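Local coordinates for CBS domain-containing predicted protein TM0935 (Thermotoga maritima, PDB 1O50), which is a tandem CBS-domain protein that probably binds an adenosine-type nucleotide in a sensory or regulatory role, at the interface of chains A and B. Coordinates in Å, arbitrary orientation; residue numbers count along the deposited sequence, not the author numbering. Chains: chain A/B, CBS domain-containing predicted protein TM0935.

Contact 1: the interface of chains A and B. Residues chain A 118, 121-122, 125-127, 144, 147-148; chain B 66, 69-70, 73, 79, 81.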
loop_
_atom_site.group_PDB
_atom_site.type_symbol
_atom_site.label_atom_id
_atom_site.label_comp_id
_atom_site.label_asym_id
_atom_site.label_seq_id
_atom_site.Cartn_x
_atom_site.Cartn_y
_atom_site.Cartn_z
ATOM N N LEU A 118 -6.631 9.989 -8.831
ATOM C CA LEU A 118 -5.968 10.244 -7.546
ATOM C C LEU A 118 -7.025 10.456 -6.478
ATOM O O LEU A 118 -6.873 9.986 -5.358
ATOM C CB LEU A 118 -5.024 11.472 -7.651
ATOM C CG LEU A 118 -4.321 11.943 -6.355
ATOM C CD1 LEU A 118 -2.981 12.595 -6.608
ATOM C CD2 LEU A 118 -5.203 12.931 -5.557
ATOM N N MET A 121 -8.409 7.041 -5.562
ATOM C CA MET A 121 -7.487 6.337 -4.727
ATOM C C MET A 121 -7.589 6.799 -3.308
ATOM O O MET A 121 -7.722 5.995 -2.398
ATOM C CB MET A 121 -6.071 6.541 -5.200
ATOM C CG MET A 121 -5.747 5.724 -6.398
ATOM S SD MET A 121 -4.011 5.659 -6.743
ATOM C CE MET A 121 -4.180 4.987 -8.337
ATOM N N ILE A 122 -7.517 8.101 -3.123
ATOM C CA ILE A 122 -7.548 8.660 -1.774
ATOM C C ILE A 122 -8.869 8.406 -1.044
ATOM O O ILE A 122 -8.869 7.937 0.102
ATOM C CB ILE A 122 -7.179 10.146 -1.805
ATOM C CG1 ILE A 122 -5.685 10.287 -2.143
ATOM C CG2 ILE A 122 -7.420 10.759 -0.417
ATOM C CD1 ILE A 122 -5.256 11.677 -2.623
ATOM N N ASN A 125 -9.184 4.803 -0.238
ATOM C CA ASN A 125 -8.003 4.305 0.422
ATOM C C ASN A 125 -7.445 3.066 -0.252
ATOM O O ASN A 125 -7.188 2.044 0.405
ATOM C CB ASN A 125 -8.230 4.038 1.918
ATOM C CG ASN A 125 -6.918 3.602 2.617
ATOM O OD1 ASN A 125 -5.865 4.106 2.259
ATOM N ND2 ASN A 125 -6.981 2.669 3.591
ATOM N N ILE A 126 -7.285 3.143 -1.577
ATOM C CA ILE A 126 -6.618 2.109 -2.360
ATOM C C ILE A 126 -5.444 2.731 -3.156
ATOM O O ILE A 126 -5.429 3.925 -3.371
ATOM C CB ILE A 126 -7.645 1.427 -3.327
ATOM C CG1 ILE A 126 -8.161 2.431 -4.339
ATOM C CG2 ILE A 126 -8.850 0.792 -2.545
ATOM C CD1 ILE A 126 -9.282 1.945 -5.208
ATOM N N GLN A 127 -4.473 1.930 -3.569
ATOM C CA GLN A 127 -3.322 2.367 -4.352
ATOM C C GLN A 127 -3.130 1.625 -5.693
ATOM O O GLN A 127 -2.034 1.650 -6.287
ATOM C CB GLN A 127 -2.060 2.258 -3.485
ATOM C CG GLN A 127 -2.161 3.145 -2.253
ATOM C CD GLN A 127 -0.886 3.345 -1.527
ATOM O OE1 GLN A 127 0.132 3.532 -2.142
ATOM N NE2 GLN A 127 -0.944 3.402 -0.188
ATOM N N SER A 144 -0.520 3.924 -7.465
ATOM C CA SER A 144 -0.069 5.172 -6.887
ATOM C C SER A 144 1.352 5.576 -7.313
ATOM O O SER A 144 1.659 6.740 -7.438
ATOM C CB SER A 144 -0.168 5.090 -5.352
ATOM O OG SER A 144 0.623 4.040 -4.824
ATOM N N ILE A 147 1.360 7.519 -10.593
ATOM C CA ILE A 147 0.892 8.881 -10.377
ATOM C C ILE A 147 2.006 9.713 -9.795
ATOM O O ILE A 147 2.238 10.825 -10.251
ATOM C CB ILE A 147 -0.379 8.912 -9.514
ATOM C CG1 ILE A 147 -1.531 8.215 -10.234
ATOM C CG2 ILE A 147 -0.836 10.348 -9.219
ATOM C CD1 ILE A 147 -2.822 8.259 -9.509
ATOM N N LEU A 148 2.723 9.168 -8.816
ATOM C CA LEU A 148 3.841 9.873 -8.217
ATOM C C LEU A 148 4.954 10.166 -9.207
ATOM O O LEU A 148 5.499 11.262 -9.205
ATOM C CB LEU A 148 4.406 9.123 -7.011
ATOM C CG LEU A 148 3.452 9.124 -5.812
ATOM C CD1 LEU A 148 3.960 8.180 -4.688
ATOM C CD2 LEU A 148 3.175 10.537 -5.233
ATOM N N MET B 66 0.989 6.532 0.995
ATOM C CA MET B 66 -0.338 7.150 0.852
ATOM C C MET B 66 -0.283 8.584 1.391
ATOM O O MET B 66 -1.069 9.474 0.951
ATOM C CB MET B 66 -1.429 6.326 1.554
ATOM C CG MET B 66 -2.800 7.044 1.668
ATOM S SD MET B 66 -3.652 7.358 -0.005
ATOM C CE MET B 66 -4.305 5.796 -0.308
ATOM N N LEU B 69 1.132 10.525 -1.480
ATOM C CA LEU B 69 0.092 10.658 -2.491
ATOM C C LEU B 69 -0.843 11.815 -2.093
ATOM O O LEU B 69 -1.195 12.648 -2.923
ATOM C CB LEU B 69 -0.677 9.338 -2.611
ATOM C CG LEU B 69 -1.640 9.194 -3.777
ATOM C CD1 LEU B 69 -0.835 9.158 -5.098
ATOM C CD2 LEU B 69 -2.562 7.964 -3.652
ATOM N N LYS B 70 -1.188 11.902 -0.815
ATOM C CA LYS B 70 -2.077 12.929 -0.323
ATOM C C LYS B 70 -1.413 14.325 -0.420
ATOM O O LYS B 70 -2.019 15.288 -0.874
ATOM C CB LYS B 70 -2.544 12.624 1.118
ATOM C CG LYS B 70 -3.585 11.520 1.200
ATOM C CD LYS B 70 -3.885 11.163 2.646
ATOM C CE LYS B 70 -4.840 9.970 2.755
ATOM N NZ LYS B 70 -5.067 9.556 4.216
ATOM N N GLY B 73 -1.474 15.283 -4.151
ATOM C CA GLY B 73 -2.753 15.770 -4.598
ATOM C C GLY B 73 -3.086 17.180 -4.174
ATOM O O GLY B 73 -3.755 17.909 -4.912
ATOM N N PHE B 79 -6.267 19.242 -3.829
ATOM C CA PHE B 79 -7.185 18.259 -3.250
ATOM C C PHE B 79 -6.950 18.104 -1.740
ATOM O O PHE B 79 -5.845 17.776 -1.292
ATOM C CB PHE B 79 -7.048 16.882 -3.977
ATOM C CG PHE B 79 -8.095 15.873 -3.569
ATOM C CD1 PHE B 79 -9.465 16.137 -3.803
ATOM C CD2 PHE B 79 -7.751 14.687 -2.920
ATOM C CE1 PHE B 79 -10.452 15.234 -3.390
ATOM C CE2 PHE B 79 -8.751 13.781 -2.513
ATOM C CZ PHE B 79 -10.084 14.069 -2.737
ATOM N N PRO B 81 -8.128 15.736 1.241
ATOM C CA PRO B 81 -8.880 14.547 1.696
ATOM C C PRO B 81 -9.806 14.760 2.912
ATOM O O PRO B 81 -9.961 15.871 3.469
ATOM C CB PRO B 81 -7.767 13.554 2.043
ATOM C CG PRO B 81 -6.571 14.023 1.216
ATOM C CD PRO B 81 -6.661 15.497 1.297
HETATM O O HOH W 1 0.874 3.735 2.426
#
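B:Leu69 stands at the apolar centre of this helix-to-helix interface between two copies of a CBS-domain pair. Its CG is anti to the backbone N (chi1 -170°), which carries the forked tip off helix 65-77 and between A:Met121 of helix 114-124 and A:Ser144 of helix 144-153. CD2 lies 4.1 Å from A:Met121 CB, the two side chains crossing at about a right angle, while CD1 and CD2 both straddle the CB of A:Ser144; a branched leucine suits a seat with walls on two sides. Next to A:Met121 in the same helix, A:Ile122 buries about 102 Å² and uses both its branches. Its CG2 presses on B:Pro81, 3.7 Å from CB of that ring, and also meets B:Phe79 at the ring edge, in the plane, while CD1 approaches B:Phe79 CD2 at 3.9 Å. A:Leu118 sets CD1 against B:Gly73 CA at 3.8 Å, where the partner helix presents bare backbone. Toward the rim, B:Met66 bends at chi2 and chi3 (66° and 79°), a fold that an unbranched, flexible thioether chain makes easily, and brings CE to 3.4 Å from A:Asn125 OD1. The amide of A:Gln127 finishes the edge: its OE1 accepts a 2.8 Å hydrogen bond from A:Ser144 OG on an in-plane lone pair, which helps fix its rotation, and its NE2 reaches water 1, 3.2 Å away, which also contacts B:Met66 N at 3.1 Å.

Contact 2: the interface of chains A and B. Residues chain A 46-47, 49, 127, 144-145, 148; chain B 42, 46-49, 65.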
loop_
_atom_site.group_PDB
_atom_site.type_symbol
_atom_site.label_atom_id
_atom_site.label_comp_id
_atom_site.label_asym_id
_atom_site.label_seq_id
_atom_site.Cartn_x
_atom_site.Cartn_y
_atom_site.Cartn_z
ATOM N N PRO A 46 4.899 -8.911 -5.323
ATOM C CA PRO A 46 4.660 -8.118 -4.116
ATOM C C PRO A 46 4.428 -6.597 -4.264
ATOM O O PRO A 46 4.089 -5.959 -3.281
ATOM C CB PRO A 46 5.899 -8.448 -3.239
ATOM C CG PRO A 46 6.912 -8.973 -4.123
ATOM C CD PRO A 46 6.206 -9.574 -5.276
ATOM N N VAL A 47 4.569 -6.065 -5.467
ATOM C CA VAL A 47 4.173 -4.711 -5.819
ATOM C C VAL A 47 2.651 -4.586 -5.793
ATOM O O VAL A 47 2.093 -3.471 -5.703
ATOM C CB VAL A 47 4.792 -4.324 -7.249
ATOM C CG1 VAL A 47 4.097 -4.991 -8.410
ATOM C CG2 VAL A 47 4.869 -2.840 -7.458
ATOM N N ARG A 49 -1.037 -4.276 -5.052
ATOM C CA ARG A 49 -1.677 -3.540 -3.960
ATOM C C ARG A 49 -3.176 -3.755 -3.932
ATOM O O ARG A 49 -3.832 -3.509 -2.892
ATOM C CB ARG A 49 -1.281 -2.043 -3.997
ATOM C CG ARG A 49 0.132 -1.786 -3.420
ATOM C CD ARG A 49 0.709 -0.512 -3.968
ATOM N NE ARG A 49 1.858 0.001 -3.237
ATOM C CZ ARG A 49 3.113 -0.275 -3.481
ATOM N NH1 ARG A 49 3.459 -1.156 -4.419
ATOM N NH2 ARG A 49 4.046 0.345 -2.768
ATOM N N GLN A 127 -4.473 1.930 -3.569
ATOM C CA GLN A 127 -3.322 2.367 -4.352
ATOM C C GLN A 127 -3.130 1.625 -5.693
ATOM O O GLN A 127 -2.034 1.650 -6.287
ATOM C CB GLN A 127 -2.060 2.258 -3.485
ATOM C CG GLN A 127 -2.161 3.145 -2.253
ATOM C CD GLN A 127 -0.886 3.345 -1.527
ATOM O OE1 GLN A 127 0.132 3.532 -2.142
ATOM N NE2 GLN A 127 -0.944 3.402 -0.188
ATOM N N SER A 144 -0.520 3.924 -7.465
ATOM C CA SER A 144 -0.069 5.172 -6.887
ATOM C C SER A 144 1.352 5.576 -7.313
ATOM O O SER A 144 1.659 6.740 -7.438
ATOM C CB SER A 144 -0.168 5.090 -5.352
ATOM O OG SER A 144 0.623 4.040 -4.824
ATOM N N LEU A 145 2.216 4.608 -7.585
ATOM C CA LEU A 145 3.578 4.925 -7.890
ATOM C C LEU A 145 3.663 5.586 -9.269
ATOM O O LEU A 145 4.483 6.463 -9.484
ATOM C CB LEU A 145 4.456 3.661 -7.838
ATOM C CG LEU A 145 4.346 2.735 -6.611
ATOM C CD1 LEU A 145 5.481 1.712 -6.666
ATOM C CD2 LEU A 145 4.343 3.474 -5.297
ATOM N N LEU A 148 2.723 9.168 -8.816
ATOM C CA LEU A 148 3.841 9.873 -8.217
ATOM C C LEU A 148 4.954 10.166 -9.207
ATOM O O LEU A 148 5.499 11.262 -9.205
ATOM C CB LEU A 148 4.406 9.123 -7.011
ATOM C CG LEU A 148 3.452 9.124 -5.812
ATOM C CD1 LEU A 148 3.960 8.180 -4.688
ATOM C CD2 LEU A 148 3.175 10.537 -5.233
ATOM N N ILE B 42 11.540 5.042 -4.188
ATOM C CA ILE B 42 10.391 4.151 -4.185
ATOM C C ILE B 42 10.299 3.401 -5.516
ATOM O O ILE B 42 10.034 2.198 -5.518
ATOM C CB ILE B 42 9.087 4.913 -3.913
ATOM C CG1 ILE B 42 9.096 5.540 -2.498
ATOM C CG2 ILE B 42 7.906 3.959 -4.038
ATOM C CD1 ILE B 42 8.059 6.605 -2.273
ATOM N N PRO B 46 9.906 -0.914 -5.724
ATOM C CA PRO B 46 8.477 -0.600 -5.686
ATOM C C PRO B 46 7.577 -1.370 -4.693
ATOM O O PRO B 46 6.418 -1.013 -4.558
ATOM C CB PRO B 46 8.044 -0.804 -7.164
ATOM C CG PRO B 46 9.054 -1.623 -7.789
ATOM C CD PRO B 46 10.314 -1.390 -7.050
ATOM N N VAL B 47 8.122 -2.358 -4.002
ATOM C CA VAL B 47 7.485 -3.026 -2.879
ATOM C C VAL B 47 7.381 -2.071 -1.692
ATOM O O VAL B 47 6.571 -2.278 -0.761
ATOM C CB VAL B 47 8.297 -4.363 -2.517
ATOM C CG1 VAL B 47 9.607 -4.103 -1.814
ATOM C CG2 VAL B 47 7.468 -5.347 -1.746
ATOM N N THR B 48 8.172 -0.999 -1.745
ATOM C CA THR B 48 8.351 -0.111 -0.634
ATOM C C THR B 48 7.022 0.540 -0.370
ATOM O O THR B 48 6.386 1.015 -1.291
ATOM C CB THR B 48 9.356 0.961 -0.998
ATOM O OG1 THR B 48 10.664 0.410 -1.160
ATOM C CG2 THR B 48 9.552 1.952 0.102
ATOM N N ARG B 49 6.615 0.574 0.890
ATOM C CA ARG B 49 5.309 1.130 1.250
ATOM C C ARG B 49 5.429 2.260 2.251
ATOM O O ARG B 49 4.488 3.074 2.403
ATOM C CB ARG B 49 4.343 0.011 1.713
ATOM C CG ARG B 49 3.743 -0.785 0.530
ATOM C CD ARG B 49 3.306 -2.153 0.973
ATOM N NE ARG B 49 2.421 -2.840 0.045
ATOM C CZ ARG B 49 2.789 -3.641 -0.922
ATOM N NH1 ARG B 49 4.075 -3.844 -1.202
ATOM N NH2 ARG B 49 1.845 -4.254 -1.627
ATOM N N VAL B 65 3.588 5.858 1.691
ATOM C CA VAL B 65 3.338 6.237 0.322
ATOM C C VAL B 65 1.971 6.913 0.173
ATOM O O VAL B 65 1.818 7.810 -0.661
ATOM C CB VAL B 65 3.436 5.045 -0.587
ATOM C CG1 VAL B 65 2.866 5.381 -1.992
ATOM C CG2 VAL B 65 4.876 4.619 -0.664
#
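Two guanidinium groups, A:Arg49 and B:Arg49, stack face to face across the two-fold axis of this CBS-domain dimer, their planes 4° apart and each CZ over the centre of the other group. The opposite face of A:Arg49 is covered toward its rim by A:Leu145 CD2, and in its plane at the edge lie the carbonyl oxygens of B:Pro46 and B:Thr48. The latter, 2.8 Å from A:Arg49 NH2, takes no hydrogen bond, because the N-H points away from it. Each arginine reaches out tip to tip, extended from CG to NE, and grips the partner's proline carbonyl end-on with both terminal nitrogens. From A:Arg49, NH1 gives the straighter bond to B:Pro46 O, 3.0 Å and 156° at the hydrogen, in the carbonyl plane; NH2 reaches the same oxygen at 3.3 Å from above that plane. NH1 also donates to A:Val47 O of its own chain at 3.0 Å, on a lone pair, which steadies the group's rotation. Arginine suits this place because its flat, multiply donating head can stack and bond at its edge together; the bonded carbonyl oxygens probably offset the repulsion of like charges. An alanine here would remove the stacked guanidinium and both bonds to B:Pro46 O, and would probably loosen the dimer near the axis and leave A:Leu145 CD2 less well supported. Around the stack, A:Leu145 spreads its methyls over the partner chain: CD1 crosses B:Pro46 at about a right angle, 3.6 Å from its CB, and CD2 meets B:Ile42 CG2 at 3.8 Å. B:Val65, its CG1 anti to the backbone N (chi1 167°), points that methyl at A:Leu148 CD1, 4.0 Å away, and at A:Gln127 OE1, 3.3 Å away.

The C-alpha centres of contact 1 and contact 2 lie about 11 Å apart, and A:Gln127, A:Ser144 and A:Leu148 belong to both. Helix 144-153 of chain A and helix 65-77 of chain B run through each, so the apolar helix packing of contact 1 continues directly into the arginine-centred contact 2. Because the whole interface is two-fold symmetric, both contacts recur with the chains exchanged; contact 2 also reaches the axis, where the two Arg49 residues meet their own copies. Both CBS repeats of each chain thus take part, consistent with the flat, disc-like dimers common in this family, although the deposited assembly alone does not prove the oligomer in solution.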